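MccF (Escherichia coli, PDB 4IIY) probably acts as an S66-family serine carboxypeptidase that gives the cell self-immunity to microcin C7, and binds glutamyl sulfamoyl inosine. Local coordinates at residues Cys229-Ser234 against Ile353-Lys358; Arg240-Asn245 against Asn263-Phe268; Val295-Leu300 against Gln327-Asp332. The protein carries 1 engineered substitution. All blocks are in the same frame, centred on the assembly; numbering follows the deposited sequence. Where two conformers were deposited one is given.

Contact 1 of 3, residues Cys229-Ser234 against Ile353-Lys358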
loop_
_atom_site.group_PDB
_atom_site.type_symbol
_atom_site.label_atom_id
_atom_site.label_comp_id
_atom_site.label_asym_id
_atom_site.label_seq_id
_atom_site.Cartn_x
_atom_site.Cartn_y
_atom_site.Cartn_z
ATOM N N CYS B 229 1.960 -26.949 1.685
ATOM C CA CYS B 229 3.157 -26.244 1.233
ATOM C C CYS B 229 3.720 -26.939 -0.013
ATOM O O CYS B 229 3.735 -28.180 -0.065
ATOM C CB CYS B 229 4.182 -26.265 2.373
ATOM S SG CYS B 229 5.659 -25.255 2.181
ATOM N N ALA B 230 4.204 -26.176 -0.986
ATOM C CA ALA B 230 4.742 -26.743 -2.221
ATOM C C ALA B 230 6.090 -26.122 -2.532
ATOM O O ALA B 230 6.297 -24.923 -2.312
ATOM C CB ALA B 230 3.777 -26.518 -3.381
ATOM N N PHE B 231 7.006 -26.936 -3.041
ATOM C CA PHE B 231 8.335 -26.480 -3.426
ATOM C C PHE B 231 8.432 -26.504 -4.948
ATOM O O PHE B 231 8.509 -27.579 -5.560
ATOM C CB PHE B 231 9.417 -27.388 -2.822
ATOM C CG PHE B 231 9.599 -27.240 -1.327
ATOM C CD1 PHE B 231 10.719 -26.608 -0.820
ATOM C CD2 PHE B 231 8.666 -27.752 -0.436
ATOM C CE1 PHE B 231 10.916 -26.477 0.541
ATOM C CE2 PHE B 231 8.852 -27.616 0.934
ATOM C CZ PHE B 231 9.983 -26.982 1.423
ATOM N N TYR B 232 8.428 -25.329 -5.562
ATOM C CA TYR B 232 8.518 -25.215 -7.013
ATOM C C TYR B 232 9.945 -24.914 -7.439
ATOM O O TYR B 232 10.421 -23.788 -7.324
ATOM C CB TYR B 232 7.577 -24.118 -7.518
ATOM C CG TYR B 232 6.121 -24.401 -7.272
ATOM C CD1 TYR B 232 5.431 -25.307 -8.066
ATOM C CD2 TYR B 232 5.419 -23.743 -6.264
ATOM C CE1 TYR B 232 4.095 -25.567 -7.855
ATOM C CE2 TYR B 232 4.080 -23.992 -6.049
ATOM C CZ TYR B 232 3.423 -24.906 -6.849
ATOM O OH TYR B 232 2.092 -25.170 -6.647
ATOM N N GLY B 233 10.636 -25.932 -7.930
ATOM C CA GLY B 233 12.013 -25.771 -8.343
ATOM C C GLY B 233 12.787 -27.033 -8.047
ATOM O O GLY B 233 12.214 -28.033 -7.613
ATOM N N SER B 234 14.092 -26.985 -8.282
ATOM C CA SER B 234 14.958 -28.116 -7.988
ATOM C C SER B 234 16.276 -27.608 -7.433
ATOM O O SER B 234 16.573 -26.409 -7.498
ATOM C CB SER B 234 15.202 -28.961 -9.245
ATOM O OG SER B 234 15.936 -28.230 -10.212
ATOM N N ILE B 353 17.216 -23.341 1.077
ATOM C CA ILE B 353 16.018 -24.070 0.705
ATOM C C ILE B 353 16.431 -25.219 -0.204
ATOM O O ILE B 353 17.027 -24.999 -1.262
ATOM C CB ILE B 353 15.002 -23.182 -0.041
ATOM C CG1 ILE B 353 14.668 -21.921 0.764
ATOM C CG2 ILE B 353 13.740 -23.985 -0.360
ATOM C CD1 ILE B 353 13.843 -20.914 -0.018
ATOM N N ASP B 354 16.128 -26.444 0.213
ATOM C CA ASP B 354 16.400 -27.605 -0.617
ATOM C C ASP B 354 15.111 -28.002 -1.301
ATOM O O ASP B 354 14.213 -28.581 -0.690
ATOM C CB ASP B 354 16.947 -28.748 0.230
ATOM C CG ASP B 354 17.425 -29.916 -0.607
ATOM O OD1 ASP B 354 16.881 -30.141 -1.702
ATOM O OD2 ASP B 354 18.366 -30.608 -0.149
ATOM N N PHE B 355 15.007 -27.652 -2.572
ATOM C CA PHE B 355 13.802 -27.926 -3.337
ATOM C C PHE B 355 13.622 -29.405 -3.663
ATOM O O PHE B 355 12.496 -29.867 -3.852
ATOM C CB PHE B 355 13.778 -27.066 -4.597
ATOM C CG PHE B 355 13.536 -25.619 -4.308
ATOM C CD1 PHE B 355 12.246 -25.127 -4.220
ATOM C CD2 PHE B 355 14.595 -24.757 -4.074
ATOM C CE1 PHE B 355 12.018 -23.796 -3.935
ATOM C CE2 PHE B 355 14.366 -23.427 -3.780
ATOM C CZ PHE B 355 13.078 -22.955 -3.706
ATOM N N ASP B 356 14.725 -30.142 -3.711
ATOM C CA ASP B 356 14.651 -31.573 -3.995
ATOM C C ASP B 356 14.169 -32.352 -2.776
ATOM O O ASP B 356 13.340 -33.250 -2.891
ATOM C CB ASP B 356 16.009 -32.107 -4.456
ATOM C CG ASP B 356 16.479 -31.485 -5.764
ATOM O OD1 ASP B 356 15.630 -31.052 -6.569
ATOM O OD2 ASP B 356 17.706 -31.437 -5.976
ATOM N N ASN B 357 14.686 -31.994 -1.608
ATOM C CA ASN B 357 14.310 -32.670 -0.364
ATOM C C ASN B 357 13.160 -32.001 0.389
ATOM O O ASN B 357 12.759 -32.462 1.455
ATOM C CB ASN B 357 15.537 -32.840 0.535
ATOM C CG ASN B 357 16.535 -33.805 -0.051
ATOM O OD1 ASN B 357 17.657 -33.431 -0.414
ATOM N ND2 ASN B 357 16.124 -35.045 -0.178
ATOM N N LYS B 358 12.634 -30.914 -0.177
ATOM C CA LYS B 358 11.477 -30.211 0.392
ATOM C C LYS B 358 11.707 -29.784 1.836
ATOM O O LYS B 358 10.917 -30.113 2.720
ATOM C CB LYS B 358 10.206 -31.061 0.310
ATOM C CG LYS B 358 9.990 -31.777 -1.011
ATOM C CD LYS B 358 9.915 -30.846 -2.185
ATOM C CE LYS B 358 9.629 -31.632 -3.461
ATOM N NZ LYS B 358 10.062 -30.902 -4.687
#
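Ser-234 and Phe-355 mark the nearest backbone approach of 229-234 to 353-358, with CA atoms 4.8 Å apart, and since no hydrogen bond links the two segments the side chains do the joining. Phe-231 carries most of it. Lys-358 lies over one face of its ring, CA only 3.5 Å from the centroid and 5° off the normal, a CH-pi contact from the backbone CA which the CB and CD methylenes extend across the ring. The lysine chain, bent at chi2 (-59°), runs past the phenylalanine in the opposite direction and sets Lys-358 CD 3.6 Å from Phe-231 CB. Its NZ then donates to Phe-355 O at 2.8 Å, so methylenes serve the aromatic while the charge meets a carbonyl. At the ring edge Ile-353 CG2 reaches Phe-231 CE1 at 3.9 Å. Glycine suits position 233, where a CB would jam against the preceding carbonyl and crowd Phe-355 CD1. Phe-355 CB lies 3.5 Å from Gly-233 O. Apolar contact thus joins edge strand 230-232 to the turn after strand 350-354; Lys-358 NZ and Asp-354 OD1, which accepts from Asn-357 N in an Asx motif, brace that turn from within, and Asp-356 OD1 ties it to Gly-235 N.

Contact 2 of 3, residues Arg240-Asn245 against Asn263-Phe268. With 1EI (5'-O-(L-alpha-glutamylsulfamoyl)inosine), chain K.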
loop_
_atom_site.group_PDB
_atom_site.type_symbol
_atom_site.label_atom_id
_atom_site.label_comp_id
_atom_site.label_asym_id
_atom_site.label_seq_id
_atom_site.Cartn_x
_atom_site.Cartn_y
_atom_site.Cartn_z
ATOM N N ARG B 240 20.836 -14.795 1.789
ATOM C CA ARG B 240 20.299 -13.977 2.870
ATOM C C ARG B 240 18.803 -13.760 2.687
ATOM O O ARG B 240 18.367 -13.341 1.624
ATOM C CB ARG B 240 20.990 -12.615 2.867
ATOM C CG ARG B 240 20.476 -11.676 3.941
ATOM C CD ARG B 240 21.096 -10.287 3.849
ATOM N NE ARG B 240 20.685 -9.591 2.634
ATOM C CZ ARG B 240 20.597 -8.269 2.517
ATOM N NH1 ARG B 240 20.877 -7.480 3.551
ATOM N NH2 ARG B 240 20.216 -7.738 1.363
ATOM N N VAL B 241 18.022 -14.025 3.731
ATOM C CA VAL B 241 16.587 -13.786 3.650
ATOM C C VAL B 241 16.231 -12.351 4.050
ATOM O O VAL B 241 16.757 -11.816 5.033
ATOM C CB VAL B 241 15.784 -14.810 4.481
ATOM C CG1 VAL B 241 16.054 -14.673 5.969
ATOM C CG2 VAL B 241 14.289 -14.676 4.196
ATOM N N ILE B 242 15.354 -11.732 3.266
ATOM C CA ILE B 242 14.932 -10.355 3.508
ATOM C C ILE B 242 13.445 -10.259 3.211
ATOM O O ILE B 242 12.955 -10.884 2.267
ATOM C CB ILE B 242 15.685 -9.358 2.586
ATOM C CG1 ILE B 242 17.169 -9.312 2.919
ATOM C CG2 ILE B 242 15.112 -7.946 2.713
ATOM C CD1 ILE B 242 17.472 -8.575 4.201
ATOM N N GLY B 243 12.723 -9.468 4.005
ATOM C CA GLY B 243 11.332 -9.171 3.696
ATOM C C GLY B 243 10.433 -9.089 4.911
ATOM O O GLY B 243 10.790 -8.476 5.914
ATOM N N GLY B 244 9.256 -9.700 4.814
ATOM C CA GLY B 244 8.244 -9.644 5.858
ATOM C C GLY B 244 6.869 -9.504 5.245
ATOM O O GLY B 244 6.584 -10.066 4.176
ATOM N N ASN B 245 6.008 -8.750 5.920
ATOM C CA ASN B 245 4.670 -8.509 5.395
ATOM C C ASN B 245 4.759 -7.544 4.222
ATOM O O ASN B 245 5.187 -6.400 4.376
ATOM C CB ASN B 245 3.765 -7.958 6.496
ATOM C CG ASN B 245 2.331 -7.759 6.033
ATOM O OD1 ASN B 245 1.948 -6.665 5.592
ATOM N ND2 ASN B 245 1.520 -8.805 6.150
ATOM N N ASN B 263 21.467 -8.954 -5.161
ATOM C CA ASN B 263 21.618 -10.174 -5.940
ATOM C C ASN B 263 21.859 -11.372 -5.035
ATOM O O ASN B 263 22.720 -11.333 -4.160
ATOM C CB ASN B 263 22.790 -10.046 -6.917
ATOM C CG ASN B 263 22.489 -9.113 -8.071
ATOM O OD1 ASN B 263 21.351 -9.007 -8.524
ATOM N ND2 ASN B 263 23.523 -8.442 -8.569
ATOM N N GLY B 264 21.101 -12.435 -5.261
ATOM C CA GLY B 264 21.282 -13.648 -4.491
ATOM C C GLY B 264 20.450 -13.764 -3.227
ATOM O O GLY B 264 20.407 -14.832 -2.637
ATOM N N ASP B 265 19.797 -12.685 -2.799
ATOM C CA ASP B 265 18.922 -12.757 -1.628
ATOM C C ASP B 265 17.771 -13.729 -1.860
ATOM O O ASP B 265 17.364 -13.986 -2.998
ATOM C CB ASP B 265 18.310 -11.388 -1.307
ATOM C CG ASP B 265 19.269 -10.438 -0.610
ATOM O OD1 ASP B 265 20.355 -10.845 -0.128
ATOM O OD2 ASP B 265 18.895 -9.244 -0.525
ATOM N N ILE B 266 17.233 -14.250 -0.765
ATOM C CA ILE B 266 15.960 -14.962 -0.785
ATOM C C ILE B 266 14.878 -14.005 -0.286
ATOM O O ILE B 266 14.981 -13.483 0.817
ATOM C CB ILE B 266 16.006 -16.231 0.096
ATOM C CG1 ILE B 266 16.984 -17.246 -0.498
ATOM C CG2 ILE B 266 14.613 -16.841 0.251
ATOM C CD1 ILE B 266 17.204 -18.478 0.363
ATOM N N LEU B 267 13.857 -13.764 -1.098
ATOM C CA LEU B 267 12.782 -12.866 -0.693
ATOM C C LEU B 267 11.751 -13.632 0.104
ATOM O O LEU B 267 11.228 -14.631 -0.382
ATOM C CB LEU B 267 12.099 -12.259 -1.920
ATOM C CG LEU B 267 10.929 -11.320 -1.610
ATOM C CD1 LEU B 267 11.442 -10.034 -0.998
ATOM C CD2 LEU B 267 10.133 -11.041 -2.872
ATOM N N PHE B 268 11.447 -13.164 1.314
ATOM C CA PHE B 268 10.366 -13.718 2.126
ATOM C C PHE B 268 9.237 -12.689 2.175
ATOM O O PHE B 268 9.449 -11.548 2.607
ATOM C CB PHE B 268 10.868 -14.025 3.543
ATOM C CG PHE B 268 9.764 -14.216 4.542
ATOM C CD1 PHE B 268 8.905 -15.297 4.444
ATOM C CD2 PHE B 268 9.574 -13.307 5.570
ATOM C CE1 PHE B 268 7.863 -15.464 5.364
ATOM C CE2 PHE B 268 8.542 -13.472 6.492
ATOM C CZ PHE B 268 7.689 -14.552 6.385
HETATM O O6 1EI K . -11.642 -9.476 15.627
HETATM C C6 1EI K . -10.857 -10.331 15.162
HETATM N N1 1EI K . -11.275 -11.578 14.862
HETATM C C2 1EI K . -10.443 -12.509 14.365
HETATM N N3 1EI K . -9.139 -12.280 14.133
HETATM C C5 1EI K . -9.439 -10.001 14.933
HETATM C C4 1EI K . -8.602 -11.070 14.395
HETATM N N7 1EI K . -8.639 -8.928 15.098
HETATM C C8 1EI K . -7.394 -9.277 14.694
HETATM N N9 1EI K . -7.385 -10.553 14.277
HETATM C "C1'" 1EI K . -6.224 -11.292 13.754
HETATM O "O4'" 1EI K . -5.007 -10.854 14.342
HETATM C "C2'" 1EI K . -6.097 -10.999 12.274
HETATM O "O2'" 1EI K . -6.827 -11.968 11.520
HETATM C "C3'" 1EI K . -4.608 -11.095 12.029
HETATM O "O3'" 1EI K . -4.305 -12.347 11.419
HETATM C "C4'" 1EI K . -3.957 -11.062 13.400
HETATM C "C5'" 1EI K . -2.907 -9.963 13.505
HETATM O "O5'" 1EI K . -3.500 -8.673 13.333
HETATM S SBF 1EI K . -2.582 -7.483 13.025
HETATM O OAE 1EI K . -3.172 -6.288 13.589
HETATM O OAF 1EI K . -1.307 -7.792 13.618
HETATM N NAQ 1EI K . -2.462 -7.414 11.484
HETATM C C 1EI K . -1.648 -6.606 10.771
HETATM O O 1EI K . -0.842 -5.789 11.203
HETATM C CA 1EI K . -1.714 -6.759 9.279
HETATM N N 1EI K . -2.766 -7.688 8.901
HETATM C CB 1EI K . -1.913 -5.395 8.628
HETATM C CG 1EI K . -1.136 -5.289 7.319
HETATM C CD 1EI K . -1.890 -5.965 6.197
HETATM O OE1 1EI K . -2.787 -6.787 6.479
HETATM O OE2 1EI K . -1.585 -5.671 5.028
#
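Arg-240 and Asp-265 form the polar end of this contact, a side-on salt bridge in which two nitrogens serve two oxygens. Arg-240 NE donates to Asp-265 OD1 at 3.1 Å, met from above the carboxylate plane, and Arg-240 NH2 reaches Asp-265 OD2 on its syn side at 2.8 Å; the two planes stand 46° apart. A bend at chi3 (67°) in the otherwise extended arginine turns its guanidinium edge to the acid. Ile-242 CD1 covers one guanidinium face, 3.5 Å above the plane. Tyr-155 OH and Glu-260 O also bond the guanidinium, and Arg-262 N donates to OD2 of the buried aspartate.

Backbone bonds follow the parallel register: Ile-266 N to Arg-240 O, Ile-242 N to Ile-266 O, Phe-268 N to Ile-242 O, and Gly-244 N to Phe-268 O at 2.9 Å. Glycine suits position 243, where a CB would run into Phe-268 O.

Among apolar contacts, Val-241 CG2 touches Phe-268 CB at 3.5 Å, and the Phe-268 ring lies along Gly-244, its CD2 3.7 Å from Gly-244 N.

At the ligand end, Asn-245 OD1 lies 3.7 Å from OE2 of the bound glutamyl sulfamoyl inosine, while its ND2 donates to Glu-270, a predicted charge-relay residue. Asn-245 is also the N-cap of helix 246-249. Strand 236-245, that helix and strand 266-270 make a beta-alpha-beta unit whose ligand-pocket residue sits at a strand's C-terminal end, where parallel alpha/beta folds characteristically place active sites.

Contact 3 of 3, residues Val295-Leu300 against Gln327-Asp332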
loop_
_atom_site.group_PDB
_atom_site.type_symbol
_atom_site.label_atom_id
_atom_site.label_comp_id
_atom_site.label_asym_id
_atom_site.label_seq_id
_atom_site.Cartn_x
_atom_site.Cartn_y
_atom_site.Cartn_z
ATOM N N VAL B 295 16.655 -11.645 -6.882
ATOM C CA VAL B 295 16.527 -12.701 -5.881
ATOM C C VAL B 295 16.710 -14.098 -6.469
ATOM O O VAL B 295 16.347 -14.355 -7.620
ATOM C CB VAL B 295 15.213 -12.602 -5.063
ATOM C CG1 VAL B 295 15.145 -11.259 -4.343
ATOM C CG2 VAL B 295 13.992 -12.789 -5.942
ATOM N N SER B 296 17.274 -14.995 -5.664
ATOM C CA SER B 296 17.528 -16.354 -6.137
ATOM C C SER B 296 16.412 -17.335 -5.787
ATOM O O SER B 296 16.350 -18.439 -6.338
ATOM C CB SER B 296 18.867 -16.863 -5.615
ATOM O OG SER B 296 19.935 -16.074 -6.110
ATOM N N ALA B 297 15.516 -16.936 -4.887
ATOM C CA ALA B 297 14.347 -17.736 -4.539
ATOM C C ALA B 297 13.350 -16.822 -3.839
ATOM O O ALA B 297 13.710 -15.743 -3.357
ATOM C CB ALA B 297 14.733 -18.915 -3.632
ATOM N N ILE B 298 12.100 -17.268 -3.792
ATOM C CA ILE B 298 11.041 -16.563 -3.084
ATOM C C ILE B 298 10.350 -17.531 -2.135
ATOM O O ILE B 298 10.051 -18.667 -2.513
ATOM C CB ILE B 298 10.000 -15.995 -4.073
ATOM C CG1 ILE B 298 10.658 -14.973 -5.005
ATOM C CG2 ILE B 298 8.815 -15.375 -3.324
ATOM C CD1 ILE B 298 9.874 -14.730 -6.267
ATOM N N ILE B 299 10.114 -17.074 -0.906
ATOM C CA ILE B 299 9.279 -17.781 0.058
ATOM C C ILE B 299 7.967 -17.020 0.209
ATOM O O ILE B 299 7.972 -15.837 0.579
ATOM C CB ILE B 299 9.949 -17.854 1.436
ATOM C CG1 ILE B 299 11.324 -18.534 1.357
ATOM C CG2 ILE B 299 9.040 -18.570 2.446
ATOM C CD1 ILE B 299 12.167 -18.318 2.604
ATOM N N LEU B 300 6.853 -17.676 -0.104
ATOM C CA LEU B 300 5.536 -17.107 0.153
ATOM C C LEU B 300 4.998 -17.721 1.436
ATOM O O LEU B 300 4.809 -18.948 1.516
ATOM C CB LEU B 300 4.559 -17.423 -0.983
ATOM C CG LEU B 300 4.935 -16.979 -2.396
ATOM C CD1 LEU B 300 3.869 -17.442 -3.377
ATOM C CD2 LEU B 300 5.118 -15.464 -2.479
ATOM N N GLN B 327 12.392 -17.401 -14.376
ATOM C CA GLN B 327 12.373 -18.630 -13.599
ATOM C C GLN B 327 13.042 -18.400 -12.253
ATOM O O GLN B 327 14.252 -18.202 -12.179
ATOM C CB GLN B 327 13.079 -19.756 -14.361
ATOM C CG GLN B 327 12.480 -20.046 -15.727
ATOM C CD GLN B 327 11.070 -20.586 -15.639
ATOM O OE1 GLN B 327 10.141 -20.027 -16.221
ATOM N NE2 GLN B 327 10.903 -21.690 -14.919
ATOM N N ILE B 328 12.238 -18.396 -11.195
ATOM C CA ILE B 328 12.732 -18.258 -9.833
ATOM C C ILE B 328 12.069 -19.360 -9.029
ATOM O O ILE B 328 10.845 -19.503 -9.061
ATOM C CB ILE B 328 12.349 -16.900 -9.209
ATOM C CG1 ILE B 328 12.875 -15.746 -10.068
ATOM C CG2 ILE B 328 12.869 -16.798 -7.785
ATOM C CD1 ILE B 328 12.591 -14.371 -9.487
ATOM N N PRO B 329 12.861 -20.162 -8.311
ATOM C CA PRO B 329 12.202 -21.198 -7.509
ATOM C C PRO B 329 11.444 -20.590 -6.327
ATOM O O PRO B 329 11.877 -19.585 -5.742
ATOM C CB PRO B 329 13.358 -22.088 -7.049
ATOM C CG PRO B 329 14.569 -21.230 -7.143
ATOM C CD PRO B 329 14.330 -20.226 -8.237
ATOM N N VAL B 330 10.318 -21.205 -5.981
ATOM C CA VAL B 330 9.421 -20.651 -4.977
ATOM C C VAL B 330 9.008 -21.710 -3.961
ATOM O O VAL B 330 8.559 -22.799 -4.342
ATOM C CB VAL B 330 8.141 -20.083 -5.628
ATOM C CG1 VAL B 330 7.175 -19.609 -4.556
ATOM C CG2 VAL B 330 8.476 -18.949 -6.582
ATOM N N LEU B 331 9.158 -21.390 -2.677
ATOM C CA LEU B 331 8.582 -22.186 -1.604
ATOM C C LEU B 331 7.231 -21.543 -1.329
ATOM O O LEU B 331 7.170 -20.430 -0.788
ATOM C CB LEU B 331 9.479 -22.155 -0.370
ATOM C CG LEU B 331 9.137 -23.086 0.795
ATOM C CD1 LEU B 331 10.144 -22.940 1.924
ATOM C CD2 LEU B 331 7.743 -22.843 1.318
ATOM N N ASP B 332 6.160 -22.210 -1.752
ATOM C CA ASP B 332 4.821 -21.661 -1.606
ATOM C C ASP B 332 4.114 -22.255 -0.400
ATOM O O ASP B 332 3.734 -23.422 -0.414
ATOM C CB ASP B 332 4.000 -21.941 -2.861
ATOM C CG ASP B 332 2.618 -21.314 -2.808
ATOM O OD1 ASP B 332 2.398 -20.425 -1.965
ATOM O OD2 ASP B 332 1.758 -21.706 -3.621
#
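Ile-328 packs across Val-295, Ala-297 and Ile-298. Its CG2 lies anti to the backbone N (chi1 -57°, measured to CG1), points at the opposite strand and meets Ala-297 CA at 3.7 Å and Ile-298 CD1 at 3.9 Å, while the other branch brings Ile-328 CD1 to 4.1 Å from Val-295 CG2. Alanine suits position 297 because its small CB fits beside the Pro-329 ring and Val-237. An alanine in place of Ile-328 is likely to cost Val-295 and Ile-298 one apolar neighbour each and open a gap beside Leu-323. Next along the chain, Pro-329 presents CD to Ser-296 O at 3.3 Å; having no N-H, it cannot extend the ladder there. The ladder itself runs through Ile-298 N to Pro-329 O (3.0 Å), Leu-331 N to Ile-298 O and Leu-300 N to Leu-331 O. These strands, only 8° from parallel, belong with helix 315-323 to a beta-alpha-beta unit of the C-terminal domain. On the face shared by Ile-298 and Leu-300, Val-330 CG1 packs against Leu-300 CG at 4.1 Å, and the carboxylate oxygen Asp-332 OD1 lies 3.6 Å from Leu-300 CD1. Helix 315-323 covers this side, placing Leu-323 on Ile-328, Leu-319 and Tyr-316 on Val-330, and Tyr-316 also on Asp-332. Ile-299 and Leu-331 turn to the other face, where Ile-299 touches Ile-266 and Phe-268 of the adjoining strand 266-270.

All three contacts belong to one mixed sheet. Contacts 2 and 3 are its buried parallel middle, their centres 9 Å apart, joined where strand 266-270 pairs with 297-301 through Leu-267 O and Ile-299 N at 2.7 Å. Contact 1 lies farther out, partly buried, and spans from the edge strand 230-232 to the turn after 350-354. It meets contact 3 where 230-232 pairs with 330-334, and contact 2 where 350-354 neighbours 236-245 and Ile-353 packs on Ile-266. The chemistry follows position: contact 3 is a ladder with aliphatic side chains, contact 2 adds a salt bridge to a buried aspartate and reaches the ligand pocket, and contact 1, away from the annotated sites, sets an aromatic ring against lysine and aliphatic groups.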